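BfpC (Escherichia coli, PDB 3VHJ) is an essential membrane protein of type IV pilus biogenesis, represented here by its N-terminal cytoplasmic domain. Local coordinates at residues H67-D79 with E152-K164. The protein carries 1 engineered substitution. Residues are numbered along the deposited sequence; the frame is centred on the assembly and turned at random.
Sequences HKRGQVTLLSAID and ELSLIKGKKLKEK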
ATOM      1  N   HIS A  67     -10.724  -7.406  -3.827  1.00 17.56           N
ATOM      2  CA  HIS A  67      -9.507  -8.210  -3.718  1.00 18.52           C
ATOM      3  C   HIS A  67      -9.777  -9.667  -4.055  1.00 19.13           C
ATOM      4  O   HIS A  67     -10.803 -10.214  -3.683  1.00 19.36           O
ATOM      5  CB  HIS A  67      -8.919  -8.079  -2.313  1.00 15.88           C
ATOM      6  CG  HIS A  67      -8.350  -6.722  -2.038  1.00 15.32           C
ATOM      7  ND1 HIS A  67      -8.186  -6.226  -0.764  1.00 15.51           N
ATOM      8  CD2 HIS A  67      -7.886  -5.767  -2.878  1.00 14.39           C
ATOM      9  CE1 HIS A  67      -7.647  -5.021  -0.830  1.00 16.01           C
ATOM     10  NE2 HIS A  67      -7.454  -4.719  -2.102  1.00 14.60           N
ATOM     11  N   LYS A  68      -8.846 -10.285  -4.776  1.00 19.30           N
ATOM     12  CA  LYS A  68      -8.987 -11.679  -5.180  1.00 22.09           C
ATOM     13  C   LYS A  68      -7.610 -12.322  -5.270  1.00 21.90           C
ATOM     14  O   LYS A  68      -6.609 -11.638  -5.478  1.00 19.47           O
ATOM     15  CB  LYS A  68      -9.674 -11.775  -6.548  1.00 25.65           C
ATOM     16  CG  LYS A  68     -11.174 -11.493  -6.544  1.00 30.72           C
ATOM     17  CD  LYS A  68     -11.725 -11.356  -7.968  1.00 33.44           C
ATOM     18  CE  LYS A  68     -11.492 -12.606  -8.815  1.00 34.80           C
ATOM     19  NZ  LYS A  68     -12.315 -13.766  -8.376  1.00 35.19           N
ATOM     20  N   ARG A  69      -7.572 -13.641  -5.108  1.00 22.47           N
ATOM     21  CA  ARG A  69      -6.324 -14.384  -5.194  1.00 23.74           C
ATOM     22  C   ARG A  69      -5.664 -14.070  -6.539  1.00 22.53           C
ATOM     23  O   ARG A  69      -6.349 -13.897  -7.547  1.00 23.20           O
ATOM     24  CB  ARG A  69      -6.605 -15.890  -5.095  1.00 26.66           C
ATOM     25  CG  ARG A  69      -5.358 -16.752  -5.117  1.00 34.09           C
ATOM     26  CD  ARG A  69      -5.677 -18.243  -5.243  1.00 40.10           C
ATOM     27  NE  ARG A  69      -4.456 -19.030  -5.442  1.00 46.65           N
ATOM     28  CZ  ARG A  69      -3.543 -19.266  -4.501  1.00 47.27           C
ATOM     29  NH1 ARG A  69      -3.699 -18.787  -3.276  1.00 48.45           N
ATOM     30  NH2 ARG A  69      -2.461 -19.975  -4.790  1.00 49.29           N
ATOM     31  N   GLY A  70      -4.339 -13.979  -6.549  1.00 23.00           N
ATOM     32  CA  GLY A  70      -3.629 -13.715  -7.787  1.00 21.75           C
ATOM     33  C   GLY A  70      -3.307 -12.267  -8.114  1.00 21.26           C
ATOM     34  O   GLY A  70      -2.511 -12.006  -9.013  1.00 19.52           O
ATOM     35  N   GLN A  71      -3.915 -11.317  -7.412  1.00 19.30           N
ATOM     36  CA  GLN A  71      -3.626  -9.914  -7.697  1.00 19.50           C
ATOM     37  C   GLN A  71      -2.302  -9.521  -7.069  1.00 17.86           C
ATOM     38  O   GLN A  71      -2.009  -9.896  -5.933  1.00 17.98           O
ATOM     39  CB  GLN A  71      -4.720  -8.995  -7.142  1.00 17.31           C
ATOM     40  CG  GLN A  71      -6.083  -9.204  -7.758  1.00 18.10           C
ATOM     41  CD  GLN A  71      -7.166  -8.465  -7.002  1.00 18.53           C
ATOM     42  OE1 GLN A  71      -7.002  -8.138  -5.828  1.00 17.45           O
ATOM     43  NE2 GLN A  71      -8.289  -8.218  -7.665  1.00 17.23           N
ATOM     44  N   VAL A  72      -1.497  -8.778  -7.819  1.00 17.47           N
ATOM     45  CA  VAL A  72      -0.216  -8.301  -7.312  1.00 18.28           C
ATOM     46  C   VAL A  72      -0.505  -7.079  -6.452  1.00 17.86           C
ATOM     47  O   VAL A  72      -1.212  -6.169  -6.889  1.00 17.32           O
ATOM     48  CB  VAL A  72       0.722  -7.862  -8.457  1.00 20.41           C
ATOM     49  CG1 VAL A  72       2.039  -7.347  -7.882  1.00 19.81           C
ATOM     50  CG2 VAL A  72       0.958  -9.028  -9.414  1.00 22.68           C
ATOM     51  N   THR A  73       0.024  -7.055  -5.232  1.00 17.47           N
ATOM     52  CA  THR A  73      -0.195  -5.909  -4.361  1.00 18.22           C
ATOM     53  C   THR A  73       0.762  -4.807  -4.808  1.00 19.17           C
ATOM     54  O   THR A  73       1.955  -5.046  -5.040  1.00 18.65           O
ATOM     55  CB  THR A  73       0.054  -6.257  -2.880  1.00 19.98           C
ATOM     56  OG1 THR A  73       1.451  -6.480  -2.660  1.00 20.03           O
ATOM     57  CG2 THR A  73      -0.726  -7.518  -2.497  1.00 19.08           C
ATOM     58  N   LEU A  74       0.224  -3.602  -4.946  1.00 16.89           N
ATOM     59  CA  LEU A  74       1.010  -2.465  -5.394  1.00 18.42           C
ATOM     60  C   LEU A  74       2.236  -2.199  -4.530  1.00 19.07           C
ATOM     61  O   LEU A  74       3.348  -2.098  -5.042  1.00 18.39           O
ATOM     62  CB  LEU A  74       0.141  -1.204  -5.435  1.00 17.29           C
ATOM     63  CG  LEU A  74       0.907   0.070  -5.803  1.00 17.69           C
ATOM     64  CD1 LEU A  74       1.482  -0.077  -7.206  1.00 18.03           C
ATOM     65  CD2 LEU A  74      -0.012   1.276  -5.716  1.00 17.01           C
ATOM     66  N   LEU A  75       2.036  -2.096  -3.221  1.00 18.66           N
ATOM     67  CA  LEU A  75       3.153  -1.801  -2.338  1.00 18.23           C
ATOM     68  C   LEU A  75       4.300  -2.798  -2.414  1.00 19.20           C
ATOM     69  O   LEU A  75       5.454  -2.419  -2.228  1.00 19.68           O
ATOM     70  CB  LEU A  75       2.665  -1.644  -0.894  1.00 17.29           C
ATOM     71  CG  LEU A  75       2.229  -0.217  -0.512  1.00 18.00           C
ATOM     72  CD1 LEU A  75       3.461   0.696  -0.463  1.00 16.46           C
ATOM     73  CD2 LEU A  75       1.215   0.320  -1.527  1.00 17.30           C
ATOM     74  N   SER A  76       4.002  -4.061  -2.694  1.00 19.56           N
ATOM     75  CA  SER A  76       5.068  -5.059  -2.793  1.00 21.00           C
ATOM     76  C   SER A  76       5.868  -4.849  -4.075  1.00 22.57           C
ATOM     77  O   SER A  76       7.048  -5.202  -4.148  1.00 24.84           O
ATOM     78  CB  SER A  76       4.496  -6.477  -2.801  1.00 17.17           C
ATOM     79  OG  SER A  76       3.843  -6.771  -4.028  1.00 19.47           O
ATOM     80  N   ALA A  77       5.215  -4.268  -5.076  1.00 21.52           N
ATOM     81  CA  ALA A  77       5.832  -4.023  -6.375  1.00 22.82           C
ATOM     82  C   ALA A  77       6.673  -2.755  -6.445  1.00 22.70           C
ATOM     83  O   ALA A  77       7.439  -2.578  -7.392  1.00 23.69           O
ATOM     84  CB  ALA A  77       4.755  -3.988  -7.466  1.00 20.56           C
ATOM     85  N   ILE A  78       6.528  -1.872  -5.461  1.00 21.31           N
ATOM     86  CA  ILE A  78       7.302  -0.636  -5.445  1.00 20.79           C
ATOM     87  C   ILE A  78       8.643  -0.926  -4.795  1.00 21.68           C
ATOM     88  O   ILE A  78       8.714  -1.351  -3.640  1.00 21.04           O
ATOM     89  CB  ILE A  78       6.575   0.485  -4.670  1.00 20.99           C
ATOM     90  CG1 ILE A  78       5.263   0.829  -5.382  1.00 20.23           C
ATOM     91  CG2 ILE A  78       7.465   1.732  -4.589  1.00 21.38           C
ATOM     92  CD1 ILE A  78       4.465   1.947  -4.719  1.00 17.05           C
ATOM     93  N   ASP A  79       9.710  -0.708  -5.553  1.00 20.14           N
ATOM     94  CA  ASP A  79      11.051  -0.973  -5.065  1.00 20.34           C
ATOM     95  C   ASP A  79      11.378  -0.166  -3.824  1.00 19.53           C
ATOM     96  O   ASP A  79      10.911   0.961  -3.658  1.00 19.39           O
ATOM     97  CB  ASP A  79      12.076  -0.667  -6.167  1.00 20.56           C
ATOM     98  CG  ASP A  79      13.437  -1.299  -5.900  1.00 22.84           C
ATOM     99  OD1 ASP A  79      13.550  -2.143  -4.983  1.00 20.21           O
ATOM    100  OD2 ASP A  79      14.394  -0.959  -6.627  1.00 25.30           O
ATOM    101  N   GLU A 152       6.115   6.601 -12.471  1.00 27.27           N
ATOM    102  CA  GLU A 152       7.484   7.107 -12.488  1.00 29.00           C
ATOM    103  C   GLU A 152       8.340   6.524 -11.369  1.00 29.96           C
ATOM    104  O   GLU A 152       9.530   6.823 -11.281  1.00 31.75           O
ATOM    105  CB  GLU A 152       7.491   8.634 -12.392  1.00 29.66           C
ATOM    106  CG  GLU A 152       6.902   9.330 -13.607  1.00 32.22           C
ATOM    107  CD  GLU A 152       6.909  10.841 -13.481  1.00 32.97           C
ATOM    108  OE1 GLU A 152       6.164  11.381 -12.640  1.00 33.94           O
ATOM    109  OE2 GLU A 152       7.666  11.489 -14.226  1.00 36.33           O
ATOM    110  N   LEU A 153       7.736   5.701 -10.514  1.00 29.01           N
ATOM    111  CA  LEU A 153       8.467   5.079  -9.409  1.00 28.63           C
ATOM    112  C   LEU A 153       9.094   3.766  -9.872  1.00 28.95           C
ATOM    113  O   LEU A 153       8.583   3.116 -10.783  1.00 30.26           O
ATOM    114  CB  LEU A 153       7.523   4.804  -8.229  1.00 26.92           C
ATOM    115  CG  LEU A 153       6.737   5.979  -7.640  1.00 27.07           C
ATOM    116  CD1 LEU A 153       5.850   5.477  -6.502  1.00 25.34           C
ATOM    117  CD2 LEU A 153       7.690   7.049  -7.135  1.00 27.96           C
ATOM    118  N   SER A 154      10.196   3.372  -9.241  1.00 29.26           N
ATOM    119  CA  SER A 154      10.870   2.129  -9.608  1.00 31.47           C
ATOM    120  C   SER A 154      10.134   0.914  -9.047  1.00 30.66           C
ATOM    121  O   SER A 154       9.834   0.853  -7.852  1.00 28.61           O
ATOM    122  CB  SER A 154      12.315   2.131  -9.097  1.00 33.16           C
ATOM    123  OG  SER A 154      13.065   3.185  -9.679  1.00 37.05           O
ATOM    124  N   LEU A 155       9.857  -0.054  -9.913  1.00 31.74           N
ATOM    125  CA  LEU A 155       9.148  -1.261  -9.507  1.00 33.25           C
ATOM    126  C   LEU A 155      10.006  -2.517  -9.573  1.00 34.15           C
ATOM    127  O   LEU A 155      11.113  -2.519 -10.117  1.00 34.27           O
ATOM    128  CB  LEU A 155       7.918  -1.473 -10.392  1.00 33.08           C
ATOM    129  CG  LEU A 155       6.971  -0.292 -10.607  1.00 33.03           C
ATOM    130  CD1 LEU A 155       5.779  -0.763 -11.423  1.00 34.20           C
ATOM    131  CD2 LEU A 155       6.509   0.266  -9.272  1.00 33.22           C
ATOM    132  N   ILE A 156       9.472  -3.586  -8.997  1.00 32.68           N
ATOM    133  CA  ILE A 156      10.118  -4.888  -8.992  1.00 31.17           C
ATOM    134  C   ILE A 156       8.958  -5.857  -9.128  1.00 31.79           C
ATOM    135  O   ILE A 156       7.797  -5.435  -9.130  1.00 30.67           O
ATOM    136  CB  ILE A 156      10.872  -5.168  -7.663  1.00 31.89           C
ATOM    137  CG1 ILE A 156       9.942  -4.954  -6.468  1.00 31.08           C
ATOM    138  CG2 ILE A 156      12.096  -4.276  -7.558  1.00 32.68           C
ATOM    139  CD1 ILE A 156      10.568  -5.318  -5.137  1.00 30.96           C
ATOM    140  N   LYS A 157       9.252  -7.143  -9.261  1.00 31.25           N
ATOM    141  CA  LYS A 157       8.180  -8.117  -9.375  1.00 31.92           C
ATOM    142  C   LYS A 157       7.474  -8.139  -8.024  1.00 30.51           C
ATOM    143  O   LYS A 157       8.101  -8.387  -6.990  1.00 30.07           O
ATOM    144  CB  LYS A 157       8.736  -9.503  -9.703  1.00 32.81           C
ATOM    145  CG  LYS A 157       7.657 -10.550  -9.964  1.00 36.15           C
ATOM    146  CD  LYS A 157       8.272 -11.882 -10.361  1.00 37.56           C
ATOM    147  CE  LYS A 157       7.204 -12.937 -10.603  1.00 40.37           C
ATOM    148  NZ  LYS A 157       6.252 -12.533 -11.677  1.00 40.42           N
ATOM    149  N   GLY A 158       6.178  -7.854  -8.032  1.00 28.93           N
ATOM    150  CA  GLY A 158       5.430  -7.844  -6.790  1.00 26.63           C
ATOM    151  C   GLY A 158       5.028  -9.233  -6.338  1.00 26.66           C
ATOM    152  O   GLY A 158       5.322 -10.225  -7.005  1.00 26.86           O
ATOM    153  N   LYS A 159       4.358  -9.299  -5.194  1.00 24.98           N
ATOM    154  CA  LYS A 159       3.895 -10.562  -4.640  1.00 25.58           C
ATOM    155  C   LYS A 159       2.379 -10.583  -4.796  1.00 24.81           C
ATOM    156  O   LYS A 159       1.707  -9.575  -4.564  1.00 22.10           O
ATOM    157  CB  LYS A 159       4.268 -10.667  -3.159  1.00 27.27           C
ATOM    158  CG  LYS A 159       5.764 -10.551  -2.863  1.00 32.38           C
ATOM    159  CD  LYS A 159       6.546 -11.740  -3.408  1.00 34.15           C
ATOM    160  CE  LYS A 159       6.132 -13.046  -2.732  1.00 36.84           C
ATOM    161  NZ  LYS A 159       6.385 -13.027  -1.262  1.00 38.19           N
ATOM    162  N   LYS A 160       1.844 -11.728  -5.193  1.00 22.44           N
ATOM    163  CA  LYS A 160       0.411 -11.863  -5.399  1.00 22.83           C
ATOM    164  C   LYS A 160      -0.345 -12.300  -4.152  1.00 20.85           C
ATOM    165  O   LYS A 160       0.204 -12.963  -3.269  1.00 20.83           O
ATOM    166  CB  LYS A 160       0.138 -12.871  -6.516  1.00 24.00           C
ATOM    167  CG  LYS A 160       0.682 -12.483  -7.881  1.00 27.75           C
ATOM    168  CD  LYS A 160       0.394 -13.589  -8.891  1.00 30.94           C
ATOM    169  CE  LYS A 160       0.801 -13.187 -10.298  1.00 33.26           C
ATOM    170  NZ  LYS A 160       2.256 -12.894 -10.376  1.00 38.16           N
ATOM    171  N   LEU A 161      -1.618 -11.925  -4.086  1.00 20.45           N
ATOM    172  CA  LEU A 161      -2.454 -12.318  -2.965  1.00 19.75           C
ATOM    173  C   LEU A 161      -2.672 -13.826  -3.057  1.00 22.50           C
ATOM    174  O   LEU A 161      -2.909 -14.358  -4.143  1.00 20.57           O
ATOM    175  CB  LEU A 161      -3.809 -11.605  -3.025  1.00 18.77           C
ATOM    176  CG  LEU A 161      -3.803 -10.103  -2.724  1.00 17.94           C
ATOM    177  CD1 LEU A 161      -5.225  -9.540  -2.817  1.00 18.10           C
ATOM    178  CD2 LEU A 161      -3.246  -9.879  -1.333  1.00 17.07           C
ATOM    179  N   LYS A 162      -2.561 -14.508  -1.924  1.00 23.44           N
ATOM    180  CA  LYS A 162      -2.772 -15.949  -1.866  1.00 26.73           C
ATOM    181  C   LYS A 162      -4.045 -16.136  -1.054  1.00 28.20           C
ATOM    182  O   LYS A 162      -4.458 -15.229  -0.336  1.00 27.43           O
ATOM    183  CB  LYS A 162      -1.585 -16.638  -1.182  1.00 27.47           C
ATOM    184  CG  LYS A 162      -0.260 -16.423  -1.915  1.00 29.99           C
ATOM    185  CD  LYS A 162       0.942 -16.943  -1.137  1.00 35.39           C
ATOM    186  CE  LYS A 162       1.057 -18.463  -1.188  1.00 39.07           C
ATOM    187  NZ  LYS A 162      -0.072 -19.152  -0.508  1.00 42.69           N
ATOM    188  N   GLU A 163      -4.669 -17.302  -1.158  1.00 30.32           N
ATOM    189  CA  GLU A 163      -5.904 -17.528  -0.426  1.00 34.88           C
ATOM    190  C   GLU A 163      -5.823 -18.695   0.553  1.00 37.87           C
ATOM    191  O   GLU A 163      -5.116 -19.671   0.309  1.00 37.12           O
ATOM    192  CB  GLU A 163      -7.045 -17.735  -1.422  1.00 35.86           C
ATOM    193  CG  GLU A 163      -8.424 -17.858  -0.805  1.00 39.21           C
ATOM    194  CD  GLU A 163      -9.517 -17.453  -1.778  1.00 40.89           C
ATOM    195  OE1 GLU A 163      -9.379 -17.744  -2.984  1.00 41.98           O
ATOM    196  OE2 GLU A 163     -10.517 -16.850  -1.336  1.00 41.57           O
ATOM    197  N   LYS A 164      -6.553 -18.564   1.660  1.00 41.71           N
ATOM    198  CA  LYS A 164      -6.624 -19.567   2.724  1.00 45.61           C
ATOM    199  C   LYS A 164      -5.501 -19.410   3.736  1.00 47.61           C
ATOM    200  O   LYS A 164      -5.805 -19.028   4.885  1.00 49.16           O
ATOM    201  CB  LYS A 164      -6.594 -20.981   2.136  1.00 46.42           C
ATOM    202  CG  LYS A 164      -7.743 -21.277   1.186  1.00 47.97           C
ATOM    203  CD  LYS A 164      -7.564 -22.611   0.462  1.00 50.21           C
ATOM    204  CE  LYS A 164      -7.566 -23.794   1.420  1.00 50.37           C
ATOM    205  NZ  LYS A 164      -6.378 -23.804   2.315  1.00 51.58           N
TER
HETATM  206  O   HOH W   1     -10.114 -14.714  -4.352  1.00 28.97           O
HETATM  207  O   HOH W   2       2.195  -8.690  -1.807  1.00 37.08           O
HETATM  208  O   HOH W   3       7.418  -7.891  -4.294  1.00 27.02           O
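Two isolated antiparallel bridges, Val72 with Lys160 and Ile78 with Leu155, pin the C-terminal tail of this cytoplasmic domain along segment 67-79. Both are non-hydrogen-bonded pairs, flanked by backbone bonds: Leu161 N to Gln71 O and Thr73 N to Lys159 O round the first, Ile156 N to Ala77 O and Asp79 N to Ser154 O round the second. The type II turn Lys68-Gln71 adds a nearly straight bond, Gly70 N to Leu161 O (2.8 Å, 178°). Gly70 and Gln71 thus form a G1 beta bulge opposite Leu161, and at Gly70's backbone angles a CB would press on the carbonyl O of Arg69. Leu161 points into this turn, its CG anti to the carbonyl carbon (chi1 -71°). From there CD2 meets Thr73 CG2 at 3.6 Å, while CD1 lies 3.7 Å from Lys68 O and also touches Gln71 OE1 and His67 CB. On the outer side, the Lys160 chain runs past Gly70 O, with CD 3.3 Å from it, and its CG reaches Val72 CG2. Between the bridges the register slips by one residue around helical turn 74-77, where the buried Ser76 hydroxyl takes over the pairing. Its OG donates to Thr73 O and accepts from Lys159 N at 2.8 Å, joining the turn to the tail. An alanine here would remove both bonds and is likely to leave the amide of Lys159 without its acceptor. Gly158 lets the chains close up: its CA lies 3.6 Å from Val72 CG1, and a CB would clash with that methyl and with Ser76 OG. Beyond it, Ile156 CG2 packs against the Asp79 carboxylate, 3.6 Å from OD1, and Leu155 CD2 touches Ile78 CG1. At the other end strand 162-163 joins the sheet edge beside strand 46-52, and Glu163 forms a salt bridge with Lys63.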